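Local coordinates for protein 3,6-diketocamphane 1,6-monooxygenase (Pseudomonas putida, PDB 4UWM) that oxygenates a diketocamphane to a lactone with reduced FMN and molecular oxygen, as a type II Baeyer-Villiger monooxygenase in the bacterial degradation of (-)-camphor, at residues P11-G16 and R20-W25; L271-P276 and A309-L314; H349-Y352 and P357-Q360. All blocks are in the same frame, centred on the assembly; numbering follows the deposited sequence. Where two conformers were deposited one is given.

Interaction 1: residues P11-G16 and R20-W25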
ATOM      1  N   PRO A  11     -11.803 -10.530   1.808  1.00 20.43           N
ATOM      2  CA  PRO A  11     -12.022 -11.701   2.653  1.00 21.74           C
ATOM      3  C   PRO A  11     -13.515 -11.845   2.962  1.00 22.09           C
ATOM      4  O   PRO A  11     -14.336 -11.120   2.379  1.00 20.65           O
ATOM      5  CB  PRO A  11     -11.273 -11.330   3.917  1.00 20.50           C
ATOM      6  CG  PRO A  11     -11.495  -9.856   4.014  1.00 21.44           C
ATOM      7  CD  PRO A  11     -11.412  -9.349   2.591  1.00 23.76           C
ATOM      8  N   TYR A  12     -13.870 -12.785   3.837  1.00 17.47           N
ATOM      9  CA  TYR A  12     -15.217 -12.796   4.416  1.00 18.53           C
ATOM     10  C   TYR A  12     -15.075 -12.748   5.942  1.00 19.78           C
ATOM     11  O   TYR A  12     -15.079 -13.790   6.611  1.00 18.47           O
ATOM     12  CB  TYR A  12     -16.014 -14.045   3.988  1.00 20.01           C
ATOM     13  CG  TYR A  12     -16.363 -14.067   2.508  1.00 21.87           C
ATOM     14  CD1 TYR A  12     -17.279 -13.153   1.981  1.00 21.07           C
ATOM     15  CD2 TYR A  12     -15.782 -14.994   1.640  1.00 18.64           C
ATOM     16  CE1 TYR A  12     -17.595 -13.152   0.629  1.00 21.89           C
ATOM     17  CE2 TYR A  12     -16.102 -14.995   0.279  1.00 21.60           C
ATOM     18  CZ  TYR A  12     -17.014 -14.076  -0.208  1.00 21.97           C
ATOM     19  OH  TYR A  12     -17.364 -14.044  -1.541  1.00 25.75           O
ATOM     20  N   MET A  13     -14.908 -11.543   6.461  1.00 15.34           N
ATOM     21  CA  MET A  13     -14.696 -11.325   7.888  1.00 19.15           C
ATOM     22  C   MET A  13     -16.042 -11.043   8.529  1.00 16.98           C
ATOM     23  O   MET A  13     -16.802 -10.213   8.024  1.00 16.61           O
ATOM     24  CB  MET A  13     -13.771 -10.125   8.154  1.00 14.53           C
ATOM     25  CG  MET A  13     -12.343 -10.198   7.614  1.00 18.00           C
ATOM     26  SD  MET A  13     -11.398 -11.647   8.172  1.00 22.60           S
ATOM     27  CE  MET A  13     -11.151 -11.293   9.895  1.00 16.86           C
ATOM     28  N   ARG A  14     -16.330 -11.689   9.671  1.00 20.19           N
ATOM     29  CA  ARG A  14     -17.581 -11.427  10.405  0.70 18.79           C
ATOM     30  C   ARG A  14     -17.765  -9.946  10.680  1.00 17.30           C
ATOM     31  O   ARG A  14     -16.825  -9.269  11.115  1.00 19.18           O
ATOM     32  CB  ARG A  14     -17.625 -12.176  11.750  0.70 21.25           C
ATOM     33  CG  ARG A  14     -17.757 -13.680  11.660  0.70 23.29           C
ATOM     34  CD  ARG A  14     -18.309 -14.247  12.967  0.70 24.74           C
ATOM     35  NE  ARG A  14     -17.496 -13.888  14.128  0.70 23.25           N
ATOM     36  CZ  ARG A  14     -16.396 -14.536  14.512  0.70 24.25           C
ATOM     37  NH1 ARG A  14     -15.963 -15.583  13.824  0.70 26.39           N
ATOM     38  NH2 ARG A  14     -15.716 -14.127  15.584  0.70 23.62           N
ATOM     39  N   PRO A  15     -18.980  -9.412  10.447  1.00 19.84           N
ATOM     40  CA  PRO A  15     -19.202  -8.009  10.779  1.00 24.65           C
ATOM     41  C   PRO A  15     -18.823  -7.706  12.225  1.00 27.14           C
ATOM     42  O   PRO A  15     -19.123  -8.497  13.119  1.00 24.58           O
ATOM     43  CB  PRO A  15     -20.711  -7.835  10.547  1.00 24.51           C
ATOM     44  CG  PRO A  15     -20.965  -8.763   9.416  1.00 23.74           C
ATOM     45  CD  PRO A  15     -20.142  -9.982   9.744  1.00 20.44           C
ATOM     46  N   GLY A  16     -18.117  -6.598  12.434  1.00 22.44           N
ATOM     47  CA  GLY A  16     -17.555  -6.292  13.748  1.00 24.76           C
ATOM     48  C   GLY A  16     -16.052  -6.503  13.916  1.00 25.24           C
ATOM     49  O   GLY A  16     -15.446  -5.936  14.837  1.00 23.68           O
ATOM     50  N   ARG A  20      -7.425  -4.006  12.323  1.00 16.24           N
ATOM     51  CA  ARG A  20      -6.231  -4.696  12.806  1.00 15.49           C
ATOM     52  C   ARG A  20      -6.362  -6.221  12.806  1.00 15.94           C
ATOM     53  O   ARG A  20      -5.425  -6.924  12.421  1.00 18.03           O
ATOM     54  CB  ARG A  20      -5.773  -4.171  14.184  1.00 18.05           C
ATOM     55  CG  ARG A  20      -4.396  -4.675  14.599  1.00 20.20           C
ATOM     56  CD  ARG A  20      -4.061  -4.216  16.023  1.00 24.77           C
ATOM     57  NE  ARG A  20      -2.627  -4.309  16.282  1.00 30.23           N
ATOM     58  CZ  ARG A  20      -1.986  -5.437  16.580  1.00 38.68           C
ATOM     59  NH1 ARG A  20      -2.648  -6.583  16.674  1.00 38.06           N
ATOM     60  NH2 ARG A  20      -0.677  -5.420  16.789  1.00 37.81           N
ATOM     61  N   GLN A  21      -7.515  -6.726  13.242  1.00 15.27           N
ATOM     62  CA  GLN A  21      -7.755  -8.171  13.278  1.00 16.85           C
ATOM     63  C   GLN A  21      -7.754  -8.751  11.859  1.00 15.24           C
ATOM     64  O   GLN A  21      -7.211  -9.821  11.621  1.00 16.96           O
ATOM     65  CB  GLN A  21      -9.103  -8.473  13.942  1.00 20.64           C
ATOM     66  CG  GLN A  21      -9.159  -8.256  15.458  1.00 18.44           C
ATOM     67  CD  GLN A  21     -10.590  -8.384  15.975  1.00 24.20           C
ATOM     68  OE1 GLN A  21     -11.549  -7.851  15.393  1.00 19.82           O
ATOM     69  NE2 GLN A  21     -10.739  -9.112  17.072  1.00 31.79           N
ATOM     70  N   THR A  22      -8.371  -8.035  10.930  1.00 16.35           N
ATOM     71  CA  THR A  22      -8.460  -8.490   9.540  1.00 14.67           C
ATOM     72  C   THR A  22      -7.054  -8.601   8.956  1.00 13.49           C
ATOM     73  O   THR A  22      -6.713  -9.582   8.284  1.00 14.63           O
ATOM     74  CB  THR A  22      -9.329  -7.496   8.733  1.00 15.68           C
ATOM     75  OG1 THR A  22     -10.644  -7.488   9.283  1.00 15.79           O
ATOM     76  CG2 THR A  22      -9.415  -7.851   7.244  1.00 13.36           C
ATOM     77  N   PHE A  23      -6.262  -7.561   9.186  1.00 14.15           N
ATOM     78  CA  PHE A  23      -4.883  -7.473   8.682  1.00 14.46           C
ATOM     79  C   PHE A  23      -4.012  -8.585   9.280  1.00 15.77           C
ATOM     80  O   PHE A  23      -3.306  -9.298   8.552  1.00 14.30           O
ATOM     81  CB  PHE A  23      -4.327  -6.065   8.937  1.00 14.21           C
ATOM     82  CG  PHE A  23      -3.202  -5.664   8.004  1.00 13.82           C
ATOM     83  CD1 PHE A  23      -3.466  -5.389   6.665  1.00 12.34           C
ATOM     84  CD2 PHE A  23      -1.886  -5.536   8.479  1.00 16.17           C
ATOM     85  CE1 PHE A  23      -2.442  -4.992   5.808  1.00 13.19           C
ATOM     86  CE2 PHE A  23      -0.859  -5.152   7.633  1.00 16.84           C
ATOM     87  CZ  PHE A  23      -1.141  -4.891   6.285  1.00 14.86           C
ATOM     88  N   ASP A  24      -4.136  -8.797  10.593  1.00 16.10           N
ATOM     89  CA  ASP A  24      -3.443  -9.889  11.292  1.00 15.89           C
ATOM     90  C   ASP A  24      -3.797 -11.271  10.722  1.00 16.12           C
ATOM     91  O   ASP A  24      -2.906 -12.077  10.426  1.00 16.46           O
ATOM     92  CB  ASP A  24      -3.736  -9.810  12.809  1.00 19.23           C
ATOM     93  CG  ASP A  24      -2.770 -10.668  13.650  1.00 24.48           C
ATOM     94  OD1 ASP A  24      -1.579 -10.819  13.290  1.00 23.33           O
ATOM     95  OD2 ASP A  24      -3.222 -11.178  14.690  1.00 25.35           O
ATOM     96  N   TRP A  25      -5.089 -11.525  10.526  1.00 15.39           N
ATOM     97  CA  TRP A  25      -5.554 -12.772   9.928  1.00 15.81           C
ATOM     98  C   TRP A  25      -5.003 -12.988   8.499  1.00 18.10           C
ATOM     99  O   TRP A  25      -4.577 -14.102   8.132  1.00 17.63           O
ATOM    100  CB  TRP A  25      -7.094 -12.812   9.944  1.00 16.37           C
ATOM    101  CG  TRP A  25      -7.738 -14.066   9.301  1.00 16.51           C
ATOM    102  CD1 TRP A  25      -8.796 -14.094   8.428  1.00 17.94           C
ATOM    103  CD2 TRP A  25      -7.401 -15.434   9.554  1.00 18.29           C
ATOM    104  NE1 TRP A  25      -9.102 -15.400   8.091  1.00 17.60           N
ATOM    105  CE2 TRP A  25      -8.257 -16.234   8.770  1.00 18.17           C
ATOM    106  CE3 TRP A  25      -6.432 -16.064  10.351  1.00 20.00           C
ATOM    107  CZ2 TRP A  25      -8.196 -17.648   8.779  1.00 21.15           C
ATOM    108  CZ3 TRP A  25      -6.360 -17.470  10.346  1.00 20.24           C
ATOM    109  CH2 TRP A  25      -7.243 -18.240   9.561  1.00 21.38           C
TER
HETATM  110  O   HOH W   1     -13.390  -6.467  16.872  1.00 48.80           O

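Interaction 2: residues L271-P276 and A309-L314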
ATOM      1  N   LEU A 271     -17.983 -29.709  10.563  1.00 38.84           N
ATOM      2  CA  LEU A 271     -17.181 -28.501  10.746  1.00 38.56           C
ATOM      3  C   LEU A 271     -17.635 -27.354   9.828  1.00 35.79           C
ATOM      4  O   LEU A 271     -17.636 -26.190  10.238  1.00 31.18           O
ATOM      5  CB  LEU A 271     -15.691 -28.818  10.572  1.00 39.95           C
ATOM      6  CG  LEU A 271     -15.025 -29.557  11.747  1.00 41.06           C
ATOM      7  CD1 LEU A 271     -13.687 -30.151  11.332  1.00 33.33           C
ATOM      8  CD2 LEU A 271     -14.874 -28.700  12.998  1.00 34.40           C
ATOM      9  N   VAL A 272     -18.036 -27.704   8.607  1.00 33.95           N
ATOM     10  CA  VAL A 272     -18.609 -26.748   7.660  1.00 31.20           C
ATOM     11  C   VAL A 272     -19.959 -26.252   8.154  1.00 34.57           C
ATOM     12  O   VAL A 272     -20.173 -25.048   8.278  1.00 32.35           O
ATOM     13  CB  VAL A 272     -18.766 -27.355   6.237  1.00 32.86           C
ATOM     14  CG1 VAL A 272     -19.539 -26.415   5.317  1.00 32.93           C
ATOM     15  CG2 VAL A 272     -17.422 -27.701   5.633  1.00 29.48           C
ATOM     16  N   MET A 273     -20.869 -27.181   8.447  1.00 38.30           N
ATOM     17  CA  MET A 273     -22.225 -26.829   8.879  0.70 33.48           C
ATOM     18  C   MET A 273     -22.231 -25.985  10.146  1.00 32.01           C
ATOM     19  O   MET A 273     -23.032 -25.049  10.283  1.00 34.16           O
ATOM     20  CB  MET A 273     -23.073 -28.088   9.135  0.70 38.79           C
ATOM     21  CG  MET A 273     -23.315 -28.989   7.937  0.70 33.78           C
ATOM     22  SD  MET A 273     -24.345 -28.284   6.647  0.70 39.22           S
ATOM     23  CE  MET A 273     -25.911 -28.045   7.487  0.70 48.56           C
ATOM     24  N   GLU A 274     -21.355 -26.325  11.081  1.00 38.66           N
ATOM     25  CA  GLU A 274     -21.368 -25.702  12.400  1.00 35.26           C
ATOM     26  C   GLU A 274     -20.318 -24.610  12.581  1.00 42.26           C
ATOM     27  O   GLU A 274     -20.322 -23.929  13.606  1.00 42.23           O
ATOM     28  CB  GLU A 274     -21.225 -26.778  13.494  1.00 42.85           C
ATOM     29  CG  GLU A 274     -22.469 -27.644  13.680  1.00 53.04           C
ATOM     30  CD  GLU A 274     -22.310 -28.752  14.721  1.00 60.76           C
ATOM     31  OE1 GLU A 274     -21.342 -28.732  15.509  1.00 53.71           O
ATOM     32  OE2 GLU A 274     -23.169 -29.657  14.753  1.00 70.66           O
ATOM     33  N   GLY A 275     -19.437 -24.427  11.594  1.00 36.19           N
ATOM     34  CA  GLY A 275     -18.349 -23.448  11.719  1.00 36.46           C
ATOM     35  C   GLY A 275     -18.495 -22.148  10.922  1.00 34.12           C
ATOM     36  O   GLY A 275     -19.589 -21.818  10.463  1.00 30.59           O
ATOM     37  N   PRO A 276     -17.386 -21.390  10.781  1.00 34.95           N
ATOM     38  CA  PRO A 276     -17.319 -20.106  10.054  1.00 27.21           C
ATOM     39  C   PRO A 276     -17.931 -20.139   8.645  1.00 23.37           C
ATOM     40  O   PRO A 276     -18.613 -19.197   8.269  1.00 25.01           O
ATOM     41  CB  PRO A 276     -15.820 -19.858   9.953  1.00 25.10           C
ATOM     42  CG  PRO A 276     -15.282 -20.444  11.217  1.00 27.33           C
ATOM     43  CD  PRO A 276     -16.111 -21.685  11.471  1.00 29.56           C
ATOM     44  N   ALA A 309     -32.568 -24.997  -2.647  1.00 57.17           N
ATOM     45  CA  ALA A 309     -31.128 -24.846  -2.406  1.00 51.67           C
ATOM     46  C   ALA A 309     -30.873 -24.148  -1.069  1.00 47.64           C
ATOM     47  O   ALA A 309     -31.129 -22.950  -0.919  1.00 48.98           O
ATOM     48  CB  ALA A 309     -30.457 -24.096  -3.545  1.00 45.23           C
ATOM     49  N   ASP A 310     -30.391 -24.919  -0.101  1.00 42.07           N
ATOM     50  CA  ASP A 310     -30.036 -24.392   1.211  1.00 42.08           C
ATOM     51  C   ASP A 310     -28.622 -24.850   1.571  1.00 37.30           C
ATOM     52  O   ASP A 310     -27.933 -25.457   0.749  1.00 41.25           O
ATOM     53  CB  ASP A 310     -31.059 -24.827   2.273  1.00 45.30           C
ATOM     54  CG  ASP A 310     -31.175 -26.344   2.409  1.00 46.06           C
ATOM     55  OD1 ASP A 310     -30.252 -27.094   2.012  1.00 50.11           O
ATOM     56  OD2 ASP A 310     -32.208 -26.794   2.936  1.00 57.68           O
ATOM     57  N   LEU A 311     -28.200 -24.569   2.797  1.00 37.78           N
ATOM     58  CA  LEU A 311     -26.830 -24.839   3.217  1.00 40.67           C
ATOM     59  C   LEU A 311     -26.433 -26.299   3.019  1.00 45.32           C
ATOM     60  O   LEU A 311     -25.416 -26.585   2.388  1.00 38.30           O
ATOM     61  CB  LEU A 311     -26.619 -24.406   4.675  1.00 35.41           C
ATOM     62  CG  LEU A 311     -25.253 -24.622   5.326  1.00 40.46           C
ATOM     63  CD1 LEU A 311     -24.115 -24.056   4.481  1.00 44.27           C
ATOM     64  CD2 LEU A 311     -25.258 -24.001   6.716  1.00 41.77           C
ATOM     65  N   GLU A 312     -27.248 -27.217   3.539  1.00 45.04           N
ATOM     66  CA  GLU A 312     -26.944 -28.638   3.449  1.00 36.80           C
ATOM     67  C   GLU A 312     -26.882 -29.130   2.008  1.00 32.03           C
ATOM     68  O   GLU A 312     -26.038 -29.962   1.672  1.00 37.57           O
ATOM     69  CB  GLU A 312     -27.947 -29.474   4.265  1.00 48.58           C
ATOM     70  CG  GLU A 312     -27.618 -30.960   4.297  1.00 49.11           C
ATOM     71  CD  GLU A 312     -28.331 -31.715   5.405  1.00 58.72           C
ATOM     72  OE1 GLU A 312     -29.494 -31.378   5.721  1.00 53.66           O
ATOM     73  OE2 GLU A 312     -27.716 -32.651   5.960  1.00 61.92           O
ATOM     74  N   PHE A 313     -27.756 -28.604   1.153  1.00 34.89           N
ATOM     75  CA  PHE A 313     -27.665 -28.912  -0.265  1.00 36.42           C
ATOM     76  C   PHE A 313     -26.280 -28.550  -0.823  1.00 39.55           C
ATOM     77  O   PHE A 313     -25.649 -29.351  -1.524  1.00 40.71           O
ATOM     78  CB  PHE A 313     -28.758 -28.210  -1.069  1.00 38.91           C
ATOM     79  CG  PHE A 313     -28.474 -28.176  -2.545  1.00 46.56           C
ATOM     80  CD1 PHE A 313     -28.586 -29.332  -3.316  1.00 48.58           C
ATOM     81  CD2 PHE A 313     -28.049 -27.001  -3.163  1.00 43.23           C
ATOM     82  CE1 PHE A 313     -28.297 -29.315  -4.674  1.00 51.52           C
ATOM     83  CE2 PHE A 313     -27.760 -26.980  -4.521  1.00 47.21           C
ATOM     84  CZ  PHE A 313     -27.884 -28.137  -5.278  1.00 47.06           C
ATOM     85  N   LEU A 314     -25.824 -27.337  -0.509  1.00 42.45           N
ATOM     86  CA  LEU A 314     -24.516 -26.846  -0.957  1.00 36.82           C
ATOM     87  C   LEU A 314     -23.394 -27.718  -0.405  1.00 33.26           C
ATOM     88  O   LEU A 314     -22.519 -28.152  -1.147  1.00 35.59           O
ATOM     89  CB  LEU A 314     -24.320 -25.367  -0.558  1.00 31.24           C
ATOM     90  CG  LEU A 314     -25.217 -24.316  -1.223  1.00 33.11           C
ATOM     91  CD1 LEU A 314     -24.961 -22.929  -0.650  1.00 34.20           C
ATOM     92  CD2 LEU A 314     -25.042 -24.296  -2.738  1.00 33.70           C
TER

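Interaction 3: residues H349-Y352 and P357-Q360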
ATOM      1  N   HIS A 349     -12.086 -18.384   4.848  1.00 24.04           N
ATOM      2  CA  HIS A 349     -13.153 -17.895   5.716  1.00 21.30           C
ATOM      3  C   HIS A 349     -12.647 -17.424   7.079  1.00 18.43           C
ATOM      4  O   HIS A 349     -11.484 -17.592   7.396  1.00 20.69           O
ATOM      5  CB  HIS A 349     -14.266 -18.941   5.829  1.00 19.96           C
ATOM      6  CG  HIS A 349     -15.223 -18.870   4.692  1.00 15.98           C
ATOM      7  ND1 HIS A 349     -16.304 -18.017   4.688  1.00 17.52           N
ATOM      8  CD2 HIS A 349     -15.203 -19.463   3.478  1.00 16.11           C
ATOM      9  CE1 HIS A 349     -16.948 -18.135   3.541  1.00 14.95           C
ATOM     10  NE2 HIS A 349     -16.308 -19.016   2.795  1.00 16.30           N
ATOM     11  N   ASP A 350     -13.517 -16.816   7.874  1.00 18.13           N
ATOM     12  CA  ASP A 350     -13.081 -16.184   9.111  1.00 17.05           C
ATOM     13  C   ASP A 350     -12.852 -17.218  10.228  1.00 23.93           C
ATOM     14  O   ASP A 350     -13.732 -17.435  11.069  1.00 23.00           O
ATOM     15  CB  ASP A 350     -14.081 -15.114   9.558  1.00 18.95           C
ATOM     16  CG  ASP A 350     -13.569 -14.280  10.718  1.00 15.73           C
ATOM     17  OD1 ASP A 350     -12.568 -14.648  11.341  1.00 19.01           O
ATOM     18  OD2 ASP A 350     -14.181 -13.251  11.001  1.00 19.02           O
ATOM     19  N   TYR A 351     -11.659 -17.808  10.211  1.00 22.02           N
ATOM     20  CA  TYR A 351     -11.174 -18.748  11.221  1.00 27.15           C
ATOM     21  C   TYR A 351     -10.133 -18.134  12.145  1.00 25.50           C
ATOM     22  O   TYR A 351      -9.369 -18.843  12.829  1.00 24.40           O
ATOM     23  CB  TYR A 351     -10.563 -19.958  10.530  1.00 24.41           C
ATOM     24  CG  TYR A 351     -11.549 -21.055  10.250  1.00 28.95           C
ATOM     25  CD1 TYR A 351     -11.876 -21.999  11.235  1.00 33.26           C
ATOM     26  CD2 TYR A 351     -12.141 -21.174   8.997  1.00 30.10           C
ATOM     27  CE1 TYR A 351     -12.777 -23.025  10.972  1.00 29.99           C
ATOM     28  CE2 TYR A 351     -13.040 -22.194   8.725  1.00 33.40           C
ATOM     29  CZ  TYR A 351     -13.345 -23.119   9.712  1.00 34.47           C
ATOM     30  OH  TYR A 351     -14.238 -24.114   9.425  1.00 33.65           O
ATOM     31  N   TYR A 352     -10.117 -16.809  12.181  1.00 21.08           N
ATOM     32  CA  TYR A 352      -9.122 -16.077  12.939  1.00 20.63           C
ATOM     33  C   TYR A 352      -9.115 -16.464  14.431  1.00 22.98           C
ATOM     34  O   TYR A 352      -8.039 -16.538  15.025  1.00 22.07           O
ATOM     35  CB  TYR A 352      -9.387 -14.587  12.824  1.00 18.19           C
ATOM     36  CG  TYR A 352      -8.388 -13.691  13.519  1.00 17.64           C
ATOM     37  CD1 TYR A 352      -7.016 -13.800  13.279  1.00 20.10           C
ATOM     38  CD2 TYR A 352      -8.823 -12.705  14.396  1.00 16.58           C
ATOM     39  CE1 TYR A 352      -6.109 -12.948  13.889  1.00 19.82           C
ATOM     40  CE2 TYR A 352      -7.922 -11.858  15.016  1.00 20.80           C
ATOM     41  CZ  TYR A 352      -6.573 -11.969  14.743  1.00 22.15           C
ATOM     42  OH  TYR A 352      -5.693 -11.103  15.352  1.00 21.19           O
ATOM     43  N   PRO A 357      -8.426 -26.194  12.862  1.00 29.71           N
ATOM     44  CA  PRO A 357      -9.074 -27.085  11.898  1.00 30.80           C
ATOM     45  C   PRO A 357      -9.010 -26.575  10.445  1.00 31.82           C
ATOM     46  O   PRO A 357      -9.009 -27.374   9.501  1.00 29.70           O
ATOM     47  CB  PRO A 357     -10.523 -27.157  12.390  1.00 31.38           C
ATOM     48  CG  PRO A 357     -10.716 -25.985  13.273  1.00 29.28           C
ATOM     49  CD  PRO A 357      -9.384 -25.651  13.848  1.00 27.34           C
ATOM     50  N   TRP A 358      -8.938 -25.257  10.282  1.00 32.67           N
ATOM     51  CA  TRP A 358      -8.807 -24.633   8.954  1.00 31.07           C
ATOM     52  C   TRP A 358      -7.389 -24.842   8.372  1.00 23.25           C
ATOM     53  O   TRP A 358      -7.218 -25.289   7.232  1.00 27.90           O
ATOM     54  CB  TRP A 358      -9.212 -23.151   9.052  1.00 29.86           C
ATOM     55  CG  TRP A 358      -8.955 -22.353   7.825  1.00 27.65           C
ATOM     56  CD1 TRP A 358      -7.978 -21.400   7.649  1.00 28.26           C
ATOM     57  CD2 TRP A 358      -9.666 -22.431   6.593  1.00 31.08           C
ATOM     58  NE1 TRP A 358      -8.043 -20.887   6.378  1.00 23.48           N
ATOM     59  CE2 TRP A 358      -9.062 -21.499   5.702  1.00 23.97           C
ATOM     60  CE3 TRP A 358     -10.756 -23.193   6.145  1.00 29.57           C
ATOM     61  CZ2 TRP A 358      -9.511 -21.318   4.402  1.00 30.08           C
ATOM     62  CZ3 TRP A 358     -11.209 -23.002   4.845  1.00 39.18           C
ATOM     63  CH2 TRP A 358     -10.585 -22.068   3.987  1.00 32.84           C
ATOM     64  N   PHE A 359      -6.373 -24.548   9.168  1.00 23.75           N
ATOM     65  CA  PHE A 359      -4.990 -24.853   8.807  1.00 25.40           C
ATOM     66  C   PHE A 359      -4.727 -26.335   8.441  1.00 31.01           C
ATOM     67  O   PHE A 359      -4.032 -26.625   7.450  1.00 27.95           O
ATOM     68  CB  PHE A 359      -4.050 -24.374   9.917  1.00 24.79           C
ATOM     69  CG  PHE A 359      -3.934 -22.867  10.015  1.00 25.36           C
ATOM     70  CD1 PHE A 359      -4.408 -22.031   8.987  1.00 26.70           C
ATOM     71  CD2 PHE A 359      -3.300 -22.276  11.109  1.00 24.25           C
ATOM     72  CE1 PHE A 359      -4.273 -20.642   9.073  1.00 25.16           C
ATOM     73  CE2 PHE A 359      -3.165 -20.893  11.196  1.00 28.85           C
ATOM     74  CZ  PHE A 359      -3.652 -20.076  10.173  1.00 24.73           C
ATOM     75  N   GLN A 360      -5.296 -27.257   9.234  1.00 35.51           N
ATOM     76  CA  GLN A 360      -5.202 -28.701   8.974  0.50 31.49           C
ATOM     77  C   GLN A 360      -5.838 -29.032   7.628  1.00 30.25           C
ATOM     78  O   GLN A 360      -5.242 -29.743   6.809  1.00 33.73           O
ATOM     79  CB  GLN A 360      -5.887 -29.504  10.092  0.50 38.54           C
ATOM     80  CG  GLN A 360      -5.637 -31.009  10.046  0.50 43.31           C
ATOM     81  CD  GLN A 360      -4.198 -31.370  10.372  0.50 47.98           C
ATOM     82  OE1 GLN A 360      -3.910 -31.913  11.441  0.50 51.48           O
ATOM     83  NE2 GLN A 360      -3.285 -31.060   9.456  0.50 43.33           N
TER

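Interaction 1: residues P11-G16 and R20-W25
Met13 packs against Thr22 and Trp25 in a largely buried, mostly apolar contact between the loop that leaves strand 4-9 and the helix 19-35 into which it leads. This is the first beta-alpha loop of the TIM-barrel fold of the bacterial luciferase family, folded back onto its own helix. The methionine chain is bent at both chi2 (-56°) and chi3 (-70°), which lays its sulfur and methyl against the helix. Met13 CG lies 3.6 Å from Thr22 OG1, and Met13 CE is 3.9 Å from Thr22 CA. Farther along, Met13 SD stands 3.6 Å from Trp25 CD1 in a Met-aromatic contact, the sulfur meeting the five-membered ring obliquely, 72° off its normal. Thr22 OG1 has its polar partners in Ser18 O and Asn53 ND2, so the methionine adds only packing there. With CG2 anti to the backbone N, Thr22 also presents this methyl to the loop, 4.3 Å from Pro11 CG. Pro11 follows a cis peptide bond and directly succeeds the FMN-binding His10, which places this end of the contact near the flavin site. Were Met13 cut back to an alanine, the loop would be likely to face a gap on the helix and Trp25 CD1 to lose its sulfur neighbour. At the more open end a water bridges the segments, donating to Gly16 O at 2.9 Å and to Gln21 OE1 at 2.7 Å; Gln21 OE1 also accepts from Ser18 N.

Interaction 2: residues L271-P276 and A309-L314
Met273, near the C-terminal end of helix 265-274, makes nearly all of this contact by reaching across to Leu311 and Glu312 in the first turn of helix 311-317, while Val272 before it points toward the same helix but packs on Val315, one residue beyond 309-314. In one of its two deposited conformers, the bent chain of Met273 (chi2 -67°, chi3 -63°) brings its SD to 4.0 Å from Leu311 CG, the two side chains running past each other in opposite directions. In that conformer Met273 CE crosses to the aliphatic root of the glutamate, 4.1 Å from Glu312 CB. The carboxylate of Glu312 instead forms a salt bridge with Lys269, an ionic tie between the same two helices. Glu274 turns away, and Gly275 then breaks the helix and serves as N-cap of the next one. On the opposing segment Asp310 is the N-cap, its OD1 accepting a nearly straight bond from Phe313 N at 3.0 Å. The contact is plain helix packing away from the flavin site: helix 276-291 flanks it, with Glu282 against Leu311 and Phe281 and Ile286 against Leu314, while helix 296-302 meets Phe313 and Leu314 through Tyr298.

Interaction 3: residues H349-Y352 and P357-Q360
Tyr351 and Trp358 form the tight part of this contact, the phenol ring lying against the first side-chain carbon of the tryptophan. Trp358 CB sits over one face of the Tyr351 ring, 3.5 Å from its centroid and 19° off the normal, a CH-pi contact whose nearest approach is 3.4 Å to Tyr351 CG. The indole beyond it is almost parallel to the phenol, with planes at 10°, yet the rings are slid apart. The centroids of the phenol and the five-membered ring are 4.9 Å apart and the rings barely overlap. What touches is the CD2-CE2 side of Tyr351, laid along Trp358 CG, CD2 and CE3, with Tyr351 CE2 3.6 Å from Trp358 CE3. Trp358 CG is anti to the backbone N (chi1 172°), a setting that lays the indole against the loop. These residues join the loop after strand 343-347 to helix 356-369, the closing beta-alpha connection of the TIM barrel. Phe260 of strand 254-261 touches both aromatic side chains, and Trp25 of helix 19-35 packs on Tyr351. Packing is looser around this pair. Pro357 CG comes obliquely to Tyr351 CE1 at 4.3 Å, where the proline is partly exposed. On the same side of the indole as Tyr351, but near the rim of its six-membered ring, His349 N stands 3.9 Å from Trp358 CZ2, buried and without a hydrogen-bond partner in the model. The imidazole of His349 turns elsewhere, its ring meeting that of Tyr12 and its NE2 bonding to triethylene glycol, probably from the crystallisation liquor.

From the N terminus, interaction 1 closes the short loop after strand 4-9 onto helix 19-35. Interaction 2 follows much later, joining helices 265-274 and 311-317 across an intervening, mainly helical stretch. Interaction 3 then closes the loop after strand 343-347 onto helix 356-369. The three are in series, neither nested nor crossed. Interactions 1 and 3 nevertheless meet directly beyond the ends of the first and last strands, which pair to close the barrel: Asp24 OD2 lies 2.6 Å from Tyr352 OH, and Arg14 N lies 3.0 Å from Asp350 OD2, both probable hydrogen bonds. Interaction 2 reaches interaction 3 by packing of Pro276 on Tyr351, but does not touch interaction 1.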